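Local coordinates for protein thiamine-phosphate synthase (PDB 1XI3) that probably condenses a thiazole phosphate with a pyrimidine diphosphate to form thiamine phosphate, releasing diphosphate in a magnesium-dependent step of thiamine biosynthesis, at residues K26-S31 against Y56-T61; E152-I157 against I163-I168; S191-A196 against E204-I209. All coordinates share one frame; numbering follows the deposited sequence. Where two conformers were deposited one is given.

Contact 1. Residues K26-S31 against Y56-T61; sequences KPEVES and YEIGKT
Val-29 and Glu-28, at the start of helix 28-37, meet Ile-58 and Thr-61 of helix 52-68, a pairing of two consecutive outer helices of the (beta/alpha)8, or TIM, barrel. It illustrates how such neighbours can pack through van der Waals contact, with no hydrogen bond between them, burying 179 Å² in all.

The buried, inner side is built on Glu-28. Its CG lies anti to its own carbonyl carbon (chi1 -72°); the bend at chi2 turns the carboxylate toward Ile-58, and the two side chains cross at about a right angle. Glu-28 OE1 comes to 3.6 Å from Ile-58 CD1, while Glu-28 CB rests 4.0 Å from Ile-58 CG2. OE2 makes a salt bridge with Arg-23 NE, which probably offsets the cost of a buried carboxylate against a methyl, and Ile-58 also touches that arginine. Glu-28 further packs on Ile-47, a residue predicted to bind the pyrimidine substrate, so this end probably borders the active site.

On the outer side Val-29 and Thr-61 are partly exposed, yet they meet just as closely. Thr-61 CG2 faces the fork of Val-29, 3.7 Å from Val-29 CG1 and 3.9 Å from Val-29 CG2. The one loose pair is Val-29 CG2 and Ile-58 CG2, 4.3 Å apart.

The first turn of helix 28-37 is pinned at Pro-27, its N-cap residue: Pro-27 O accepts Ser-31 OG at 2.8 Å from one face of its carbonyl plane and Ser-31 N from the other.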
loop_
_atom_site.group_PDB
_atom_site.type_symbol
_atom_site.label_atom_id
_atom_site.label_comp_id
_atom_site.label_asym_id
_atom_site.label_seq_id
_atom_site.Cartn_x
_atom_site.Cartn_y
_atom_site.Cartn_z
ATOM N N LYS A 26 -7.628 -20.936 0.337
ATOM C CA LYS A 26 -7.747 -21.221 -1.090
ATOM C C LYS A 26 -7.126 -20.119 -1.889
ATOM O O LYS A 26 -7.191 -18.973 -1.478
ATOM C CB LYS A 26 -9.208 -21.305 -1.511
ATOM C CG LYS A 26 -9.922 -22.583 -1.159
ATOM N N PRO A 27 -6.529 -20.438 -3.030
ATOM C CA PRO A 27 -5.963 -19.340 -3.840
ATOM C C PRO A 27 -7.065 -18.441 -4.380
ATOM O O PRO A 27 -8.181 -18.897 -4.652
ATOM C CB PRO A 27 -5.232 -20.062 -4.981
ATOM C CG PRO A 27 -5.176 -21.520 -4.571
ATOM C CD PRO A 27 -6.279 -21.767 -3.628
ATOM N N GLU A 28 -6.720 -17.189 -4.608
ATOM C CA GLU A 28 -7.744 -16.173 -4.849
ATOM C C GLU A 28 -8.455 -16.339 -6.190
ATOM O O GLU A 28 -9.687 -16.296 -6.255
ATOM C CB GLU A 28 -7.120 -14.786 -4.778
ATOM C CG GLU A 28 -6.726 -14.304 -3.381
ATOM C CD GLU A 28 -5.256 -14.419 -3.062
ATOM O OE1 GLU A 28 -4.478 -14.880 -3.915
ATOM O OE2 GLU A 28 -4.885 -14.031 -1.913
ATOM N N VAL A 29 -7.678 -16.535 -7.266
ATOM C CA VAL A 29 -8.278 -16.502 -8.595
ATOM C C VAL A 29 -9.230 -17.670 -8.791
ATOM O O VAL A 29 -10.367 -17.482 -9.260
ATOM C CB VAL A 29 -7.223 -16.413 -9.709
ATOM C CG1 VAL A 29 -7.894 -16.468 -11.079
ATOM C CG2 VAL A 29 -6.434 -15.103 -9.573
ATOM N N GLU A 30 -8.769 -18.863 -8.429
ATOM C CA GLU A 30 -9.590 -20.078 -8.528
ATOM C C GLU A 30 -10.855 -19.983 -7.700
ATOM O O GLU A 30 -11.939 -20.302 -8.185
ATOM C CB GLU A 30 -8.816 -21.283 -8.007
ATOM N N SER A 31 -10.702 -19.543 -6.454
ATOM C CA SER A 31 -11.826 -19.517 -5.510
ATOM C C SER A 31 -12.841 -18.413 -5.837
ATOM O O SER A 31 -14.064 -18.600 -5.731
ATOM C CB SER A 31 -11.311 -19.445 -4.062
ATOM O OG SER A 31 -10.735 -18.199 -3.796
ATOM N N TYR A 56 -1.211 -6.341 -7.304
ATOM C CA TYR A 56 -1.650 -5.709 -8.512
ATOM C C TYR A 56 -2.025 -6.750 -9.555
ATOM O O TYR A 56 -3.093 -6.663 -10.160
ATOM C CB TYR A 56 -0.553 -4.792 -9.049
ATOM C CG TYR A 56 -0.794 -4.321 -10.459
ATOM C CD1 TYR A 56 -0.064 -4.833 -11.517
ATOM C CD2 TYR A 56 -1.760 -3.396 -10.719
ATOM C CE1 TYR A 56 -0.335 -4.439 -12.811
ATOM C CE2 TYR A 56 -2.026 -2.974 -12.033
ATOM C CZ TYR A 56 -1.295 -3.481 -13.036
ATOM O OH TYR A 56 -1.585 -3.052 -14.312
ATOM N N GLU A 57 -1.168 -7.744 -9.766
ATOM C CA GLU A 57 -1.464 -8.759 -10.805
ATOM C C GLU A 57 -2.728 -9.562 -10.499
ATOM O O GLU A 57 -3.563 -9.797 -11.380
ATOM C CB GLU A 57 -0.283 -9.687 -10.980
ATOM C CG GLU A 57 0.897 -9.018 -11.670
ATOM C CD GLU A 57 2.208 -9.802 -11.549
ATOM O OE1 GLU A 57 2.282 -10.799 -10.770
ATOM O OE2 GLU A 57 3.199 -9.399 -12.217
ATOM N N ILE A 58 -2.859 -9.999 -9.243
ATOM C CA ILE A 58 -4.066 -10.736 -8.822
ATOM C C ILE A 58 -5.300 -9.804 -8.914
ATOM O O ILE A 58 -6.406 -10.199 -9.348
ATOM C CB ILE A 58 -3.873 -11.329 -7.415
ATOM C CG1 ILE A 58 -2.745 -12.372 -7.443
ATOM C CG2 ILE A 58 -5.204 -11.953 -6.913
ATOM C CD1 ILE A 58 -2.434 -12.928 -6.096
ATOM N N GLY A 59 -5.116 -8.568 -8.488
ATOM C CA GLY A 59 -6.204 -7.607 -8.522
ATOM C C GLY A 59 -6.753 -7.373 -9.925
ATOM O O GLY A 59 -7.955 -7.202 -10.125
ATOM N N LYS A 60 -5.840 -7.308 -10.895
ATOM C CA LYS A 60 -6.249 -7.088 -12.267
ATOM C C LYS A 60 -7.125 -8.266 -12.723
ATOM O O LYS A 60 -8.176 -8.064 -13.358
ATOM C CB LYS A 60 -5.027 -6.918 -13.149
ATOM C CG LYS A 60 -4.277 -5.620 -12.920
ATOM C CD LYS A 60 -4.739 -4.547 -13.848
ATOM N N THR A 61 -6.696 -9.479 -12.399
ATOM C CA THR A 61 -7.474 -10.669 -12.761
ATOM C C THR A 61 -8.852 -10.681 -12.091
ATOM O O THR A 61 -9.865 -10.932 -12.716
ATOM C CB THR A 61 -6.706 -11.956 -12.438
ATOM O OG1 THR A 61 -5.482 -11.958 -13.190
ATOM C CG2 THR A 61 -7.547 -13.188 -12.843
#

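Contact 2. Residues E152-I157 against I163-I168; sequences EGLRKI and IPVVAI
Leu-154 reaches down from helix 150-160 onto Val-165 and Ala-167, where strand 165-168 runs back beneath it. Helix and strand form the second half of a beta-alpha-beta crossover, the repeating element of the TIM barrel: the axes of 152-157 and 165-168 are nearly antiparallel, at 169°, and approach to 10.0 Å.

Apolar contact alone joins the two segments. With CG anti to the backbone N (chi1 -179°), the isobutyl group of Leu-154 extends toward the strand and divides its two methyls between Val-165 and Ala-167, the residues on either side of Val-166: CD2 lies 3.7 Å from Ala-167 CB, and CD1 lies 4.2 Å from Val-165 CG1. The closer approach is consistent with the small size of the alanine. One turn later along the helix, Ile-157 adds a looser touch, its CG2 standing 4.4 Å from Val-165 CG2. All four residues are buried.

Hydrogen bonds run within the helix, or from the strand to its neighbours. Lys-156 N bonds to Glu-152 O at 3.0 Å, and on the outer side Arg-155 forms a salt bridge with Glu-159. In the strand, Val-165 N is taken up by the carboxylate of Asp-185, while the backbone of Val-166 pairs with Leu-132 and Ala-134 and that of Ala-167 with Gly-186.

Strand 165-168 lies between strands 131-135 and 186-189. Val-166 points away from the helix and packs on Ala-188; Leu-154 also touches Ala-134 and, on helix 176-180, Val-179, so it lies against two neighbouring strands and the next helix.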
loop_
_atom_site.group_PDB
_atom_site.type_symbol
_atom_site.label_atom_id
_atom_site.label_comp_id
_atom_site.label_asym_id
_atom_site.label_seq_id
_atom_site.Cartn_x
_atom_site.Cartn_y
_atom_site.Cartn_z
ATOM N N GLU A 152 -27.334 -8.569 18.991
ATOM C CA GLU A 152 -27.875 -7.330 19.543
ATOM C C GLU A 152 -27.089 -6.084 19.154
ATOM O O GLU A 152 -27.653 -5.034 18.865
ATOM C CB GLU A 152 -27.945 -7.402 21.082
ATOM C CG GLU A 152 -29.065 -8.296 21.584
ATOM C CD GLU A 152 -29.326 -8.121 23.069
ATOM O OE1 GLU A 152 -28.772 -7.152 23.656
ATOM O OE2 GLU A 152 -30.086 -8.953 23.631
ATOM N N GLY A 153 -25.763 -6.194 19.162
ATOM C CA GLY A 153 -24.921 -5.075 18.788
ATOM C C GLY A 153 -25.035 -4.786 17.310
ATOM O O GLY A 153 -25.109 -3.628 16.913
ATOM N N LEU A 154 -25.082 -5.848 16.524
ATOM C CA LEU A 154 -25.356 -5.683 15.078
ATOM C C LEU A 154 -26.694 -4.959 14.846
ATOM O O LEU A 154 -26.755 -4.009 14.098
ATOM C CB LEU A 154 -25.340 -7.041 14.405
ATOM C CG LEU A 154 -25.597 -7.030 12.893
ATOM C CD1 LEU A 154 -24.532 -6.115 12.178
ATOM C CD2 LEU A 154 -25.574 -8.410 12.380
ATOM N N ARG A 155 -27.783 -5.427 15.481
ATOM C CA ARG A 155 -29.094 -4.763 15.329
ATOM C C ARG A 155 -29.059 -3.301 15.710
ATOM O O ARG A 155 -29.636 -2.449 15.044
ATOM C CB ARG A 155 -30.158 -5.519 16.155
ATOM C CG ARG A 155 -31.532 -4.936 16.169
ATOM C CD ARG A 155 -32.190 -4.858 14.804
ATOM N NE ARG A 155 -33.390 -4.013 14.842
ATOM C CZ ARG A 155 -34.056 -3.605 13.766
ATOM N NH1 ARG A 155 -33.675 -3.970 12.535
ATOM N NH2 ARG A 155 -35.120 -2.822 13.910
ATOM N N LYS A 156 -28.354 -2.977 16.789
ATOM C CA LYS A 156 -28.290 -1.612 17.209
ATOM C C LYS A 156 -27.617 -0.739 16.176
ATOM O O LYS A 156 -28.042 0.376 15.939
ATOM C CB LYS A 156 -27.583 -1.523 18.564
ATOM C CG LYS A 156 -27.533 -0.127 19.147
ATOM C CD LYS A 156 -28.851 0.416 19.636
ATOM C CE LYS A 156 -28.621 1.775 20.339
ATOM N NZ LYS A 156 -29.862 2.569 20.473
ATOM N N ILE A 157 -26.581 -1.270 15.525
ATOM C CA ILE A 157 -25.907 -0.520 14.485
ATOM C C ILE A 157 -26.921 -0.272 13.319
ATOM O O ILE A 157 -27.039 0.830 12.827
ATOM C CB ILE A 157 -24.599 -1.210 14.042
ATOM C CG1 ILE A 157 -23.502 -0.953 15.104
ATOM C CG2 ILE A 157 -24.105 -0.650 12.705
ATOM C CD1 ILE A 157 -22.375 -1.963 15.098
ATOM N N ILE A 163 -26.652 4.401 6.228
ATOM C CA ILE A 163 -25.906 3.756 5.145
ATOM C C ILE A 163 -26.006 2.220 5.243
ATOM O O ILE A 163 -26.346 1.659 6.303
ATOM C CB ILE A 163 -24.404 4.161 5.131
ATOM C CG1 ILE A 163 -23.715 3.901 6.498
ATOM C CG2 ILE A 163 -24.240 5.626 4.735
ATOM C CD1 ILE A 163 -22.232 4.070 6.504
ATOM N N PRO A 164 -25.758 1.512 4.110
ATOM C CA PRO A 164 -25.828 0.077 4.154
ATOM C C PRO A 164 -24.876 -0.564 5.142
ATOM O O PRO A 164 -23.768 -0.062 5.353
ATOM C CB PRO A 164 -25.453 -0.348 2.749
ATOM C CG PRO A 164 -25.779 0.838 1.900
ATOM C CD PRO A 164 -25.491 2.008 2.753
ATOM N N VAL A 165 -25.344 -1.653 5.718
ATOM C CA VAL A 165 -24.577 -2.428 6.709
ATOM C C VAL A 165 -24.464 -3.872 6.230
ATOM O O VAL A 165 -25.482 -4.529 5.957
ATOM C CB VAL A 165 -25.247 -2.386 8.104
ATOM C CG1 VAL A 165 -24.419 -3.212 9.118
ATOM C CG2 VAL A 165 -25.484 -0.955 8.549
ATOM N N VAL A 166 -23.215 -4.359 6.128
ATOM C CA VAL A 166 -22.907 -5.747 5.856
ATOM C C VAL A 166 -22.409 -6.373 7.161
ATOM O O VAL A 166 -21.460 -5.869 7.776
ATOM C CB VAL A 166 -21.832 -5.871 4.776
ATOM C CG1 VAL A 166 -21.531 -7.302 4.503
ATOM C CG2 VAL A 166 -22.301 -5.168 3.494
ATOM N N ALA A 167 -23.068 -7.432 7.615
ATOM C CA ALA A 167 -22.618 -8.158 8.820
ATOM C C ALA A 167 -21.390 -8.969 8.473
ATOM O O ALA A 167 -21.307 -9.513 7.372
ATOM C CB ALA A 167 -23.713 -9.116 9.302
ATOM N N ILE A 168 -20.452 -9.121 9.431
ATOM C CA ILE A 168 -19.308 -9.943 9.217
ATOM C C ILE A 168 -18.887 -10.640 10.511
ATOM O O ILE A 168 -19.045 -10.074 11.603
ATOM C CB ILE A 168 -18.106 -9.115 8.631
ATOM C CG1 ILE A 168 -16.998 -10.065 8.176
ATOM C CG2 ILE A 168 -17.635 -8.068 9.612
ATOM C CD1 ILE A 168 -15.891 -9.442 7.385
#

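Contact 3. Residues S191-A196 against E204-I209; sequences SAVMGA and EELRKI. With SO4 (sulfate ion), chain C.
Leu-206 meets Ala-192 and Val-193 without the help of any flat group: no ring, carboxylate or guanidinium offers a face or an edge across this contact, and methyl groups do all the touching. A single branch of the leucine serves both partners. Its CD1 lies 3.7 Å from Val-193 CG2 and 4.1 Å from Ala-192 CB, the valine and leucine side chains running askew to each other. The leucine CG, anti to its carbonyl carbon (chi1 -75°), directs the isobutyl group toward the short helix 191-194, where CD1 makes the contact. Leu-206 also touches Leu-17 of the first barrel strand, and Val-193 touches Val-19 of the same strand, so the small patch of 81 Å² belongs to a larger hydrophobic layer.

Just before these residues, Ser-191 holds a sulfate, probably from the crystallisation liquor. Its backbone N donates to sulfate O2 at 3.0 Å, with an angle of 157° at the hydrogen. Ile-190 N and Gly-170 N also donate to the sulfate.

These three residues are predicted to bind the thiazole phosphate, so the sulfate probably mimics its phosphate. Amides of Ile-190 and Ser-191 at the start of helix 191-194, whose dipole would probably help, are joined by that of Gly-170 from the loop after strand 165-168; the same short helix thus carries an anion at its N-terminus and the methyl contact with Leu-206 on its side.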
loop_
_atom_site.group_PDB
_atom_site.type_symbol
_atom_site.label_atom_id
_atom_site.label_comp_id
_atom_site.label_asym_id
_atom_site.label_seq_id
_atom_site.Cartn_x
_atom_site.Cartn_y
_atom_site.Cartn_z
ATOM N N SER A 191 -14.649 -17.933 5.848
ATOM C CA SER A 191 -14.468 -19.373 6.089
ATOM C C SER A 191 -15.600 -20.231 5.534
ATOM O O SER A 191 -15.352 -21.325 5.038
ATOM C CB SER A 191 -14.269 -19.649 7.596
ATOM O OG SER A 191 -15.447 -19.375 8.319
ATOM N N ALA A 192 -16.832 -19.749 5.664
ATOM C CA ALA A 192 -18.000 -20.483 5.157
ATOM C C ALA A 192 -17.891 -20.859 3.676
ATOM O O ALA A 192 -18.435 -21.900 3.235
ATOM C CB ALA A 192 -19.252 -19.694 5.410
ATOM N N VAL A 193 -17.194 -20.031 2.891
ATOM C CA VAL A 193 -17.074 -20.267 1.463
ATOM C C VAL A 193 -15.674 -20.770 1.126
ATOM O O VAL A 193 -15.502 -21.818 0.478
ATOM C CB VAL A 193 -17.448 -18.974 0.703
ATOM C CG1 VAL A 193 -17.035 -19.047 -0.735
ATOM C CG2 VAL A 193 -18.935 -18.758 0.851
ATOM N N MET A 194 -14.665 -20.049 1.597
ATOM C CA MET A 194 -13.281 -20.355 1.246
ATOM C C MET A 194 -12.763 -21.623 1.923
ATOM O O MET A 194 -11.831 -22.246 1.425
ATOM C CB MET A 194 -12.375 -19.166 1.584
ATOM C CG MET A 194 -12.692 -17.932 0.774
ATOM S SD MET A 194 -12.194 -18.126 -0.957
ATOM C CE MET A 194 -13.155 -16.867 -1.821
ATOM N N GLY A 195 -13.371 -21.968 3.058
ATOM C CA GLY A 195 -13.039 -23.169 3.796
ATOM C C GLY A 195 -13.886 -24.362 3.404
ATOM O O GLY A 195 -13.690 -25.455 3.932
ATOM N N ALA A 196 -14.822 -24.159 2.484
ATOM C CA ALA A 196 -15.716 -25.219 2.014
ATOM C C ALA A 196 -14.995 -26.116 1.038
ATOM O O ALA A 196 -14.105 -25.676 0.323
ATOM C CB ALA A 196 -16.914 -24.609 1.353
ATOM N N GLU A 204 -23.667 -20.742 -3.390
ATOM C CA GLU A 204 -25.052 -20.930 -3.830
ATOM C C GLU A 204 -26.024 -21.039 -2.662
ATOM O O GLU A 204 -27.092 -20.412 -2.680
ATOM C CB GLU A 204 -25.193 -22.186 -4.683
ATOM C CG GLU A 204 -24.740 -22.001 -6.107
ATOM C CD GLU A 204 -24.901 -23.273 -6.926
ATOM O OE1 GLU A 204 -23.985 -23.561 -7.745
ATOM O OE2 GLU A 204 -25.965 -23.965 -6.749
ATOM N N GLU A 205 -25.645 -21.833 -1.665
ATOM C CA GLU A 205 -26.480 -22.031 -0.474
ATOM C C GLU A 205 -26.713 -20.727 0.274
ATOM O O GLU A 205 -27.816 -20.403 0.677
ATOM C CB GLU A 205 -25.803 -22.989 0.484
ATOM C CG GLU A 205 -25.678 -24.413 -0.023
ATOM C CD GLU A 205 -24.864 -25.302 0.919
ATOM O OE1 GLU A 205 -24.409 -24.817 1.988
ATOM O OE2 GLU A 205 -24.677 -26.492 0.575
ATOM N N LEU A 206 -25.646 -19.967 0.457
ATOM C CA LEU A 206 -25.761 -18.708 1.142
ATOM C C LEU A 206 -26.564 -17.736 0.344
ATOM O O LEU A 206 -27.363 -16.995 0.897
ATOM C CB LEU A 206 -24.356 -18.150 1.480
ATOM C CG LEU A 206 -23.709 -18.887 2.649
ATOM C CD1 LEU A 206 -22.151 -18.700 2.664
ATOM C CD2 LEU A 206 -24.308 -18.472 3.976
ATOM N N ARG A 207 -26.368 -17.703 -0.971
ATOM C CA ARG A 207 -27.071 -16.761 -1.804
ATOM C C ARG A 207 -28.580 -16.991 -1.731
ATOM O O ARG A 207 -29.370 -16.042 -1.714
ATOM C CB ARG A 207 -26.617 -16.873 -3.260
ATOM C CG ARG A 207 -27.329 -15.910 -4.241
ATOM C CD ARG A 207 -27.154 -14.463 -3.909
ATOM N NE ARG A 207 -27.959 -13.608 -4.752
ATOM C CZ ARG A 207 -27.666 -13.242 -6.006
ATOM N NH1 ARG A 207 -26.512 -13.566 -6.610
ATOM N NH2 ARG A 207 -28.532 -12.480 -6.663
ATOM N N LYS A 208 -28.944 -18.256 -1.723
ATOM C CA LYS A 208 -30.346 -18.646 -1.621
ATOM C C LYS A 208 -30.936 -18.142 -0.315
ATOM O O LYS A 208 -32.009 -17.532 -0.312
ATOM C CB LYS A 208 -30.464 -20.157 -1.692
ATOM C CG LYS A 208 -31.945 -20.646 -1.812
ATOM C CD LYS A 208 -31.983 -22.108 -2.181
ATOM N N ILE A 209 -30.210 -18.380 0.781
ATOM C CA ILE A 209 -30.626 -17.911 2.112
ATOM C C ILE A 209 -30.822 -16.409 2.099
ATOM O O ILE A 209 -31.822 -15.884 2.560
ATOM C CB ILE A 209 -29.637 -18.335 3.234
ATOM C CG1 ILE A 209 -29.605 -19.871 3.392
ATOM C CG2 ILE A 209 -30.015 -17.680 4.561
ATOM C CD1 ILE A 209 -28.517 -20.377 4.339
HETATM S S SO4 C . -15.399 -15.780 9.018
HETATM O O1 SO4 C . -16.100 -16.829 9.782
HETATM O O2 SO4 C . -14.258 -16.499 8.465
HETATM O O3 SO4 C . -16.257 -15.271 7.946
HETATM O O4 SO4 C . -15.190 -14.706 9.941
#

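In the fold
The three contacts follow in series along one eight-stranded parallel barrel. Contact 1 joins the helices after the first and second strands, contact 2 sets the helix after the sixth strand on the seventh, and contact 3 joins two helices that follow the eighth. Contacts 1 and 2 lie on opposite sides of the chain's centre, centres about 29 Å apart. Contacts 1 and 3 touch, with Ser-31 OG 3.2 Å from Met-194 SD, where the ring closes between the eighth strand and the first. Contact 2 is about 20 Å from contact 3, centre to centre; side-chain packing of outer helices recurs around the barrel, with contact 3 holding a predicted substrate-binding residue and contact 1 touching one.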